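Local coordinates for albumin-1 (Psophocarpus tetragonolobus, PDB 1WBA), which serves as a 2S storage protein of the seed and belongs to the leguminous Kunitz-type protease inhibitor family, at residues 30-35 and 41-46; 53-58 and 85-90; 120-123 and 129-132; 147-150 and 154-157. All coordinates share one frame; numbering follows the deposited sequence.

Contact 1: residues 30-35 and 41-46; sequences IDVVAT and EDPLSI
V33 and S45 are joined backbone to backbone as the hydrogen-bonded pair of an antiparallel hairpin. V33 N reaches S45 O over 3.0 Å with an N-H...O angle of 156°, and S45 N returns to V33 O at 3.0 Å. V32 and I46 form the adjoining non-hydrogen-bonded pair, where V32 CA lies 3.2 Å from S45 O, so that this carbonyl receives a C-H contact besides its N-H. Between side chains the polar link is hydroxyl to hydroxyl, T35 OG1 and S45 OG standing 2.7 Å apart. The T35 torsion (chi1 60°) sets OG1 between the backbone N and the carbonyl carbon and leaves CG2 packed 3.5 Å from S45 CB, so both branches meet the serine. S45 OG also bonds E38 OE1 and K105 NZ, which satisfies this buried hydroxyl. A valine in place of T35 would probably leave S45 OG without its hydroxyl neighbour beyond strand 30-33. Apolar contacts flank these bonds: P43 CB presses on the V33 backbone, 3.3 Å from its C atom, and I30 CG2 meets I46 CG2 at 3.6 Å. In the β-trefoil expected of this family, F82 of strand 78-82 covers I30, V32 and I46, strand 103-106 adds L106 against V32 and L104 against I46, and strand 45-48 pairs next with strand 154-159.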
# COMPACT_ATOMS: atom_id res chain seq x y z
N ILE A 30 -4.80 2.01 7.11
CA ILE A 30 -4.33 2.99 6.12
C ILE A 30 -5.25 4.22 6.15
O ILE A 30 -6.47 4.09 6.14
CB ILE A 30 -4.35 2.38 4.68
CG1 ILE A 30 -3.59 1.05 4.65
CG2 ILE A 30 -3.77 3.39 3.67
CD1 ILE A 30 -2.17 1.13 5.17
N ASP A 31 -4.63 5.39 6.07
CA ASP A 31 -5.35 6.67 6.14
C ASP A 31 -4.76 7.61 5.08
O ASP A 31 -3.71 7.31 4.48
CB ASP A 31 -5.11 7.23 7.54
CG ASP A 31 -6.08 8.32 7.95
OD1 ASP A 31 -6.90 8.82 7.15
OD2 ASP A 31 -6.00 8.66 9.13
N VAL A 32 -5.47 8.71 4.80
CA VAL A 32 -5.00 9.70 3.84
C VAL A 32 -5.15 11.04 4.56
O VAL A 32 -6.25 11.40 5.00
CB VAL A 32 -5.83 9.69 2.53
CG1 VAL A 32 -5.25 10.68 1.55
CG2 VAL A 32 -5.83 8.31 1.90
N VAL A 33 -4.03 11.73 4.74
CA VAL A 33 -3.99 13.02 5.44
C VAL A 33 -3.03 13.95 4.72
O VAL A 33 -2.33 13.55 3.80
CB VAL A 33 -3.49 12.89 6.92
CG1 VAL A 33 -4.39 11.99 7.73
CG2 VAL A 33 -2.05 12.35 6.98
N ALA A 34 -3.04 15.22 5.11
CA ALA A 34 -2.13 16.18 4.52
C ALA A 34 -0.87 16.11 5.39
O ALA A 34 -0.97 15.98 6.61
CB ALA A 34 -2.71 17.55 4.59
N THR A 35 0.29 16.08 4.75
CA THR A 35 1.55 16.09 5.48
C THR A 35 2.32 17.29 4.93
O THR A 35 1.99 17.81 3.86
CB THR A 35 2.40 14.80 5.27
OG1 THR A 35 2.73 14.63 3.89
CG2 THR A 35 1.70 13.59 5.80
N GLU A 41 -7.68 20.01 3.71
CA GLU A 41 -8.96 19.76 3.04
C GLU A 41 -8.75 18.94 1.77
O GLU A 41 -9.70 18.39 1.22
CB GLU A 41 -9.66 21.07 2.69
CG GLU A 41 -9.95 21.91 3.91
CD GLU A 41 -10.75 23.16 3.58
OE1 GLU A 41 -11.15 23.35 2.40
OE2 GLU A 41 -11.00 23.95 4.52
N ASP A 42 -7.50 18.85 1.31
CA ASP A 42 -7.16 18.10 0.10
C ASP A 42 -5.93 17.23 0.41
O ASP A 42 -4.85 17.42 -0.17
CB ASP A 42 -6.86 19.09 -1.03
CG ASP A 42 -6.75 18.44 -2.40
OD1 ASP A 42 -7.31 17.34 -2.62
OD2 ASP A 42 -6.11 19.04 -3.27
N PRO A 43 -6.08 16.25 1.33
CA PRO A 43 -4.98 15.35 1.73
C PRO A 43 -4.48 14.48 0.58
O PRO A 43 -5.28 13.92 -0.19
CB PRO A 43 -5.63 14.52 2.83
CG PRO A 43 -7.06 14.38 2.35
CD PRO A 43 -7.37 15.79 1.87
N LEU A 44 -3.16 14.34 0.49
CA LEU A 44 -2.56 13.56 -0.60
C LEU A 44 -1.60 12.49 -0.13
O LEU A 44 -1.11 11.72 -0.94
CB LEU A 44 -1.80 14.49 -1.55
CG LEU A 44 -2.55 15.67 -2.13
CD1 LEU A 44 -1.56 16.57 -2.82
CD2 LEU A 44 -3.63 15.21 -3.09
N SER A 45 -1.36 12.43 1.18
CA SER A 45 -0.41 11.47 1.74
C SER A 45 -1.03 10.18 2.29
O SER A 45 -1.95 10.23 3.11
CB SER A 45 0.41 12.15 2.83
OG SER A 45 1.05 13.29 2.29
N ILE A 46 -0.52 9.04 1.84
CA ILE A 46 -1.00 7.75 2.33
C ILE A 46 -0.13 7.42 3.54
O ILE A 46 1.10 7.34 3.43
CB ILE A 46 -0.87 6.65 1.24
CG1 ILE A 46 -1.72 7.05 0.03
CG2 ILE A 46 -1.34 5.31 1.80
CD1 ILE A 46 -1.59 6.13 -1.17

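Contact 2: residues 53-58 and 85-90; sequences IMYATS and DPHKGD
Y55 meets P86 and H87 where the loop that follows strand 78-82 bends back over the approach to strand 56-61, at the surface of a Kunitz-type β-trefoil. The contact is small, burying 122 Å² in total, and rests largely on one tyrosine ring. The loop comes in through D85, whose carboxylate OD1 makes a long salt bridge with K88 NZ, 3.9 Å away within the same loop. P86 follows a cis peptide bond and crosses the tyrosine at about a right angle, its CD 3.7 Å from Y55 CE1 and its CG 3.6 Å from Y55 OH. H87 comes next and gives the aromatic component: its edge is turned toward the face of Y55 in an offset edge-to-face pair, with planes at 74° and centroids 5.5 Å apart. I53 CG2 lies over the centre of the other tyrosine face, so the ring is held between its own segment and the loop. From H87 to D90 the chain makes a type II β turn, closed by D90 N to H87 O at 2.9 Å. G89 has a positive phi of 90°, where a CB would jam against the carbonyl O of K88. D90 then turns its OD1 to R109. One water ties the two aromatic side chains together in the plane of both rings, 2.5 Å from Y55 OH and 2.8 Å from H87 NE2.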
# COMPACT_ATOMS: atom_id res chain seq x y z
N ILE A 53 -8.44 5.48 11.64
CA ILE A 53 -9.09 5.36 10.34
C ILE A 53 -8.45 4.14 9.66
O ILE A 53 -7.27 3.89 9.82
CB ILE A 53 -8.83 6.58 9.41
CG1 ILE A 53 -9.54 7.84 9.93
CG2 ILE A 53 -9.29 6.28 8.00
CD1 ILE A 53 -11.01 7.73 9.90
N MET A 54 -9.25 3.37 8.92
CA MET A 54 -8.72 2.22 8.20
C MET A 54 -9.49 2.06 6.91
O MET A 54 -10.53 1.39 6.87
CB MET A 54 -8.73 0.93 9.04
CG MET A 54 -9.87 0.74 10.01
SD MET A 54 -9.61 -0.75 11.01
CE MET A 54 -8.48 -0.17 12.28
N TYR A 55 -9.00 2.71 5.87
CA TYR A 55 -9.65 2.66 4.56
C TYR A 55 -9.46 1.31 3.84
O TYR A 55 -8.37 0.71 3.88
CB TYR A 55 -9.13 3.79 3.66
CG TYR A 55 -9.48 5.21 4.10
CD1 TYR A 55 -10.75 5.52 4.60
CD2 TYR A 55 -8.56 6.25 3.97
CE1 TYR A 55 -11.09 6.83 4.94
CE2 TYR A 55 -8.89 7.57 4.31
CZ TYR A 55 -10.15 7.85 4.80
OH TYR A 55 -10.48 9.14 5.14
N ALA A 56 -10.52 0.86 3.17
CA ALA A 56 -10.48 -0.39 2.42
C ALA A 56 -9.88 -0.09 1.06
O ALA A 56 -10.04 1.02 0.53
CB ALA A 56 -11.88 -0.94 2.26
N THR A 57 -9.21 -1.08 0.48
CA THR A 57 -8.58 -0.95 -0.82
C THR A 57 -8.88 -2.16 -1.71
O THR A 57 -9.06 -3.28 -1.22
CB THR A 57 -7.03 -0.91 -0.69
OG1 THR A 57 -6.59 -1.95 0.19
CG2 THR A 57 -6.55 0.42 -0.13
N SER A 58 -9.00 -1.92 -3.01
CA SER A 58 -9.16 -3.02 -3.96
C SER A 58 -7.73 -3.37 -4.34
O SER A 58 -6.88 -2.47 -4.49
CB SER A 58 -9.90 -2.58 -5.22
OG SER A 58 -11.16 -2.08 -4.87
N ASP A 85 -15.42 5.91 -0.09
CA ASP A 85 -15.36 7.35 0.06
C ASP A 85 -14.50 7.52 1.30
O ASP A 85 -14.48 6.65 2.17
CB ASP A 85 -16.76 7.91 0.31
CG ASP A 85 -17.69 7.75 -0.89
OD1 ASP A 85 -17.28 8.03 -2.03
OD2 ASP A 85 -18.84 7.35 -0.67
N PRO A 86 -13.83 8.68 1.44
CA PRO A 86 -13.82 9.84 0.55
C PRO A 86 -12.87 9.78 -0.64
O PRO A 86 -12.81 10.71 -1.44
CB PRO A 86 -13.44 10.96 1.50
CG PRO A 86 -12.47 10.29 2.41
CD PRO A 86 -13.11 8.97 2.69
N HIS A 87 -12.15 8.67 -0.80
CA HIS A 87 -11.18 8.57 -1.88
C HIS A 87 -11.45 7.39 -2.79
O HIS A 87 -10.53 6.74 -3.28
CB HIS A 87 -9.77 8.43 -1.30
CG HIS A 87 -9.45 9.46 -0.26
ND1 HIS A 87 -9.24 10.79 -0.57
CD2 HIS A 87 -9.37 9.37 1.08
CE1 HIS A 87 -9.05 11.47 0.54
NE2 HIS A 87 -9.12 10.63 1.56
N LYS A 88 -12.73 7.17 -3.07
CA LYS A 88 -13.13 6.07 -3.92
C LYS A 88 -12.46 6.14 -5.27
O LYS A 88 -12.59 7.12 -6.00
CB LYS A 88 -14.65 6.05 -4.06
CG LYS A 88 -15.23 4.71 -4.48
CD LYS A 88 -16.74 4.67 -4.22
CE LYS A 88 -17.48 5.70 -5.08
NZ LYS A 88 -18.94 5.85 -4.76
N GLY A 89 -11.71 5.11 -5.59
CA GLY A 89 -11.04 5.07 -6.87
C GLY A 89 -9.65 5.67 -6.90
O GLY A 89 -8.95 5.45 -7.88
N ASP A 90 -9.24 6.42 -5.88
CA ASP A 90 -7.89 7.00 -5.89
C ASP A 90 -6.87 5.88 -5.85
O ASP A 90 -6.95 4.98 -5.02
CB ASP A 90 -7.69 7.97 -4.72
CG ASP A 90 -8.30 9.33 -4.98
OD1 ASP A 90 -8.11 9.87 -6.09
OD2 ASP A 90 -8.98 9.86 -4.09
O HOH W 1 -8.93 11.00 4.35

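Contact 3: residues 120-123 and 129-132; sequences IQKG and TYKL
I120 and Y130 cross obliquely, the isoleucine offering CG2 to the tyrosine ring at 3.5 Å from CD1. The same isoleucine lies alongside L132, both pointing the same way, with I120 CG1 3.7 Å from L132 CD2; its two branches thus serve two different neighbours. At the ring edge, close to its plane, Q121 O sits 3.4 Å from Y130 CD1. Y130 OH goes on to the backbone N of Y6, which fixes the far end of the tyrosine. These residues belong to the β-hairpin of strands 116-122 and 130-136, in a fold consistent with the family's β-trefoil; the local strand axes approach to 4.6 Å and run antiparallel at 147°. On the other face Q121 and K131 also lie side by side. K131 CG is placed between the backbone N and the carbonyl carbon (chi1 65°), and the chain beyond is extended, bringing CE to 4.0 Å from Q121 CB. Under them the backbones pair by Q121 N to K131 O at 3.2 Å and K131 N to Q121 O at 2.9 Å. K122 pairs with Y130, but their side chains diverge, and K122 NZ makes salt bridges with D3 and E74. G123 N reaches T129 O at 2.9 Å in an almost straight bond, N-H...O 177°, although the donor stands above the carbonyl plane. Any CB on G123 would collide with the backbone of Y130.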
# COMPACT_ATOMS: atom_id res chain seq x y z
N ILE A 120 3.42 -8.36 -3.06
CA ILE A 120 3.25 -8.82 -1.69
C ILE A 120 4.12 -10.04 -1.46
O ILE A 120 4.23 -10.89 -2.35
CB ILE A 120 1.78 -9.27 -1.44
CG1 ILE A 120 0.81 -8.09 -1.60
CG2 ILE A 120 1.65 -9.91 -0.07
CD1 ILE A 120 -0.66 -8.48 -1.71
N GLN A 121 4.75 -10.12 -0.29
CA GLN A 121 5.57 -11.26 0.10
C GLN A 121 5.27 -11.55 1.56
O GLN A 121 4.76 -10.67 2.25
CB GLN A 121 7.05 -10.94 -0.00
CG GLN A 121 7.62 -11.01 -1.37
CD GLN A 121 9.12 -10.99 -1.35
OE1 GLN A 121 9.75 -10.87 -0.30
NE2 GLN A 121 9.72 -11.05 -2.51
N LYS A 122 5.55 -12.77 2.02
CA LYS A 122 5.34 -13.12 3.43
C LYS A 122 6.12 -12.10 4.25
O LYS A 122 7.27 -11.80 3.92
CB LYS A 122 5.89 -14.50 3.73
CG LYS A 122 5.04 -15.60 3.21
CD LYS A 122 5.62 -16.96 3.53
CE LYS A 122 4.86 -18.05 2.77
NZ LYS A 122 5.08 -17.97 1.28
N GLY A 123 5.50 -11.60 5.31
CA GLY A 123 6.13 -10.59 6.14
C GLY A 123 6.83 -11.08 7.38
O GLY A 123 7.73 -10.40 7.88
N THR A 129 0.72 -13.17 7.62
CA THR A 129 1.31 -11.85 7.78
C THR A 129 2.14 -11.57 6.51
O THR A 129 2.85 -12.45 6.01
CB THR A 129 2.15 -11.71 9.08
OG1 THR A 129 3.27 -12.58 9.02
CG2 THR A 129 1.30 -12.01 10.30
N TYR A 130 2.04 -10.36 5.98
CA TYR A 130 2.72 -9.98 4.75
C TYR A 130 3.38 -8.62 4.81
O TYR A 130 3.20 -7.88 5.76
CB TYR A 130 1.69 -9.97 3.62
CG TYR A 130 1.12 -11.32 3.40
CD1 TYR A 130 1.78 -12.23 2.57
CD2 TYR A 130 -0.00 -11.75 4.10
CE1 TYR A 130 1.34 -13.53 2.44
CE2 TYR A 130 -0.47 -13.06 3.98
CZ TYR A 130 0.22 -13.94 3.15
OH TYR A 130 -0.23 -15.23 2.99
N LYS A 131 4.15 -8.31 3.78
CA LYS A 131 4.79 -7.01 3.65
C LYS A 131 4.55 -6.59 2.22
O LYS A 131 4.29 -7.44 1.35
CB LYS A 131 6.29 -7.06 3.95
CG LYS A 131 7.09 -7.88 3.00
CD LYS A 131 8.54 -7.78 3.34
CE LYS A 131 9.33 -8.76 2.53
NZ LYS A 131 10.78 -8.55 2.71
N LEU A 132 4.58 -5.28 1.98
CA LEU A 132 4.36 -4.71 0.64
C LEU A 132 5.67 -4.19 0.08
O LEU A 132 6.49 -3.66 0.81
CB LEU A 132 3.33 -3.58 0.73
CG LEU A 132 1.94 -3.92 1.28
CD1 LEU A 132 1.07 -2.67 1.35
CD2 LEU A 132 1.27 -4.97 0.42

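Contact 4: residues 147-150 and 154-157; sequences STDP and KRLV
The β-hairpin of strands 142-148 and 154-159 is paired at S147 and R155 and reinforced beyond the strand end by a salt bridge. S147 N bonds R155 O at 2.9 Å, whereas the return bond from R155 N to S147 O is weak, bent to 130° at the hydrogen. R155 runs extended from CG to NE, and NE meets D149 OD2 at 2.9 Å (N-H...O 164°). The oxygen lies in the guanidinium plane and uses its anti lone pair; the carboxylate plane is turned 87° from the guanidinium, and NH2 adds a weak 3.4 Å bond to D149 OD2. D149 OD1 is held by K153 N, and R155 NH1 by Q103 OE1, steadying both charged groups. A leucine at R155 would probably leave D149 OD2 without its positive mate and Q103 without this bond. S147 CB packs on V157 CG1 at 3.6 Å, and across the other face K154 NZ makes a weak bond to T148 OG1. Strand 45-48 flanks strand 154-159, K154 bonding K48 through the backbone, while L156 rests on I46 of strand 45-48, I146 of strand 142-148 and L104 of strand 103-106.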
# COMPACT_ATOMS: atom_id res chain seq x y z
N SER A 147 7.87 6.09 8.30
CA SER A 147 8.80 7.14 8.68
C SER A 147 7.93 8.22 9.30
O SER A 147 6.98 8.71 8.67
CB SER A 147 9.53 7.70 7.47
OG SER A 147 10.45 8.69 7.88
N THR A 148 8.21 8.57 10.55
CA THR A 148 7.43 9.59 11.25
C THR A 148 7.95 10.97 10.91
O THR A 148 9.16 11.22 11.02
CB THR A 148 7.48 9.37 12.76
OG1 THR A 148 6.99 8.05 13.06
CG2 THR A 148 6.61 10.38 13.49
N ASP A 149 7.06 11.86 10.45
CA ASP A 149 7.48 13.21 10.12
C ASP A 149 7.46 14.13 11.37
O ASP A 149 7.03 13.71 12.45
CB ASP A 149 6.66 13.78 8.92
CG ASP A 149 5.19 14.05 9.23
OD1 ASP A 149 4.79 14.24 10.39
OD2 ASP A 149 4.42 14.12 8.27
N PRO A 150 7.94 15.39 11.24
CA PRO A 150 7.97 16.31 12.38
C PRO A 150 6.63 16.54 13.07
O PRO A 150 6.60 16.90 14.23
CB PRO A 150 8.52 17.60 11.77
CG PRO A 150 9.47 17.07 10.73
CD PRO A 150 8.62 16.00 10.08
N LYS A 154 2.65 9.13 10.35
CA LYS A 154 3.41 7.94 9.98
C LYS A 154 3.34 7.68 8.48
O LYS A 154 2.54 6.87 8.02
CB LYS A 154 2.92 6.75 10.78
CG LYS A 154 3.20 6.94 12.24
CD LYS A 154 2.89 5.70 13.04
CE LYS A 154 3.08 5.96 14.53
NZ LYS A 154 4.36 6.72 14.78
N ARG A 155 4.20 8.37 7.74
CA ARG A 155 4.24 8.25 6.29
C ARG A 155 4.74 6.89 5.82
O ARG A 155 5.59 6.27 6.46
CB ARG A 155 5.14 9.34 5.71
CG ARG A 155 4.79 10.76 6.12
CD ARG A 155 5.56 11.72 5.26
NE ARG A 155 5.52 13.09 5.75
CZ ARG A 155 6.01 14.12 5.06
NH1 ARG A 155 6.55 13.91 3.87
NH2 ARG A 155 6.04 15.34 5.59
N LEU A 156 4.17 6.41 4.72
CA LEU A 156 4.58 5.15 4.13
C LEU A 156 5.66 5.52 3.12
O LEU A 156 5.40 6.23 2.16
CB LEU A 156 3.40 4.46 3.44
CG LEU A 156 2.31 3.89 4.36
CD1 LEU A 156 1.33 3.10 3.55
CD2 LEU A 156 2.91 2.99 5.37
N VAL A 157 6.89 5.10 3.40
CA VAL A 157 8.02 5.40 2.55
C VAL A 157 8.57 4.16 1.83
O VAL A 157 8.39 3.03 2.29
CB VAL A 157 9.14 6.13 3.32
CG1 VAL A 157 8.58 7.39 3.97
CG2 VAL A 157 9.75 5.22 4.37

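Overall arrangement
The contacts come in series along the chain, and all reach the same curled antiparallel sheet, consistent with the β-trefoil of the family. Contacts 1, 3 and 4 are hairpins of neighbouring strands; contact 2 joins a loop to Y55, some 30 residues earlier. Contact 1 touches contact 2, centres 11 Å apart, through I30 O and Y55 N, and touches contact 4, centres 12 Å apart, where T35 packs on R155 and D149. Contact 3 lies across the chain's centre from contacts 1 and 2, centres 24 and 20 Å away, yet strands 130-136 and 142-148 link it to contact 4. Contact 1 thus bridges contacts 2 and 4 directly, while contact 3 is reached through the shared sheet.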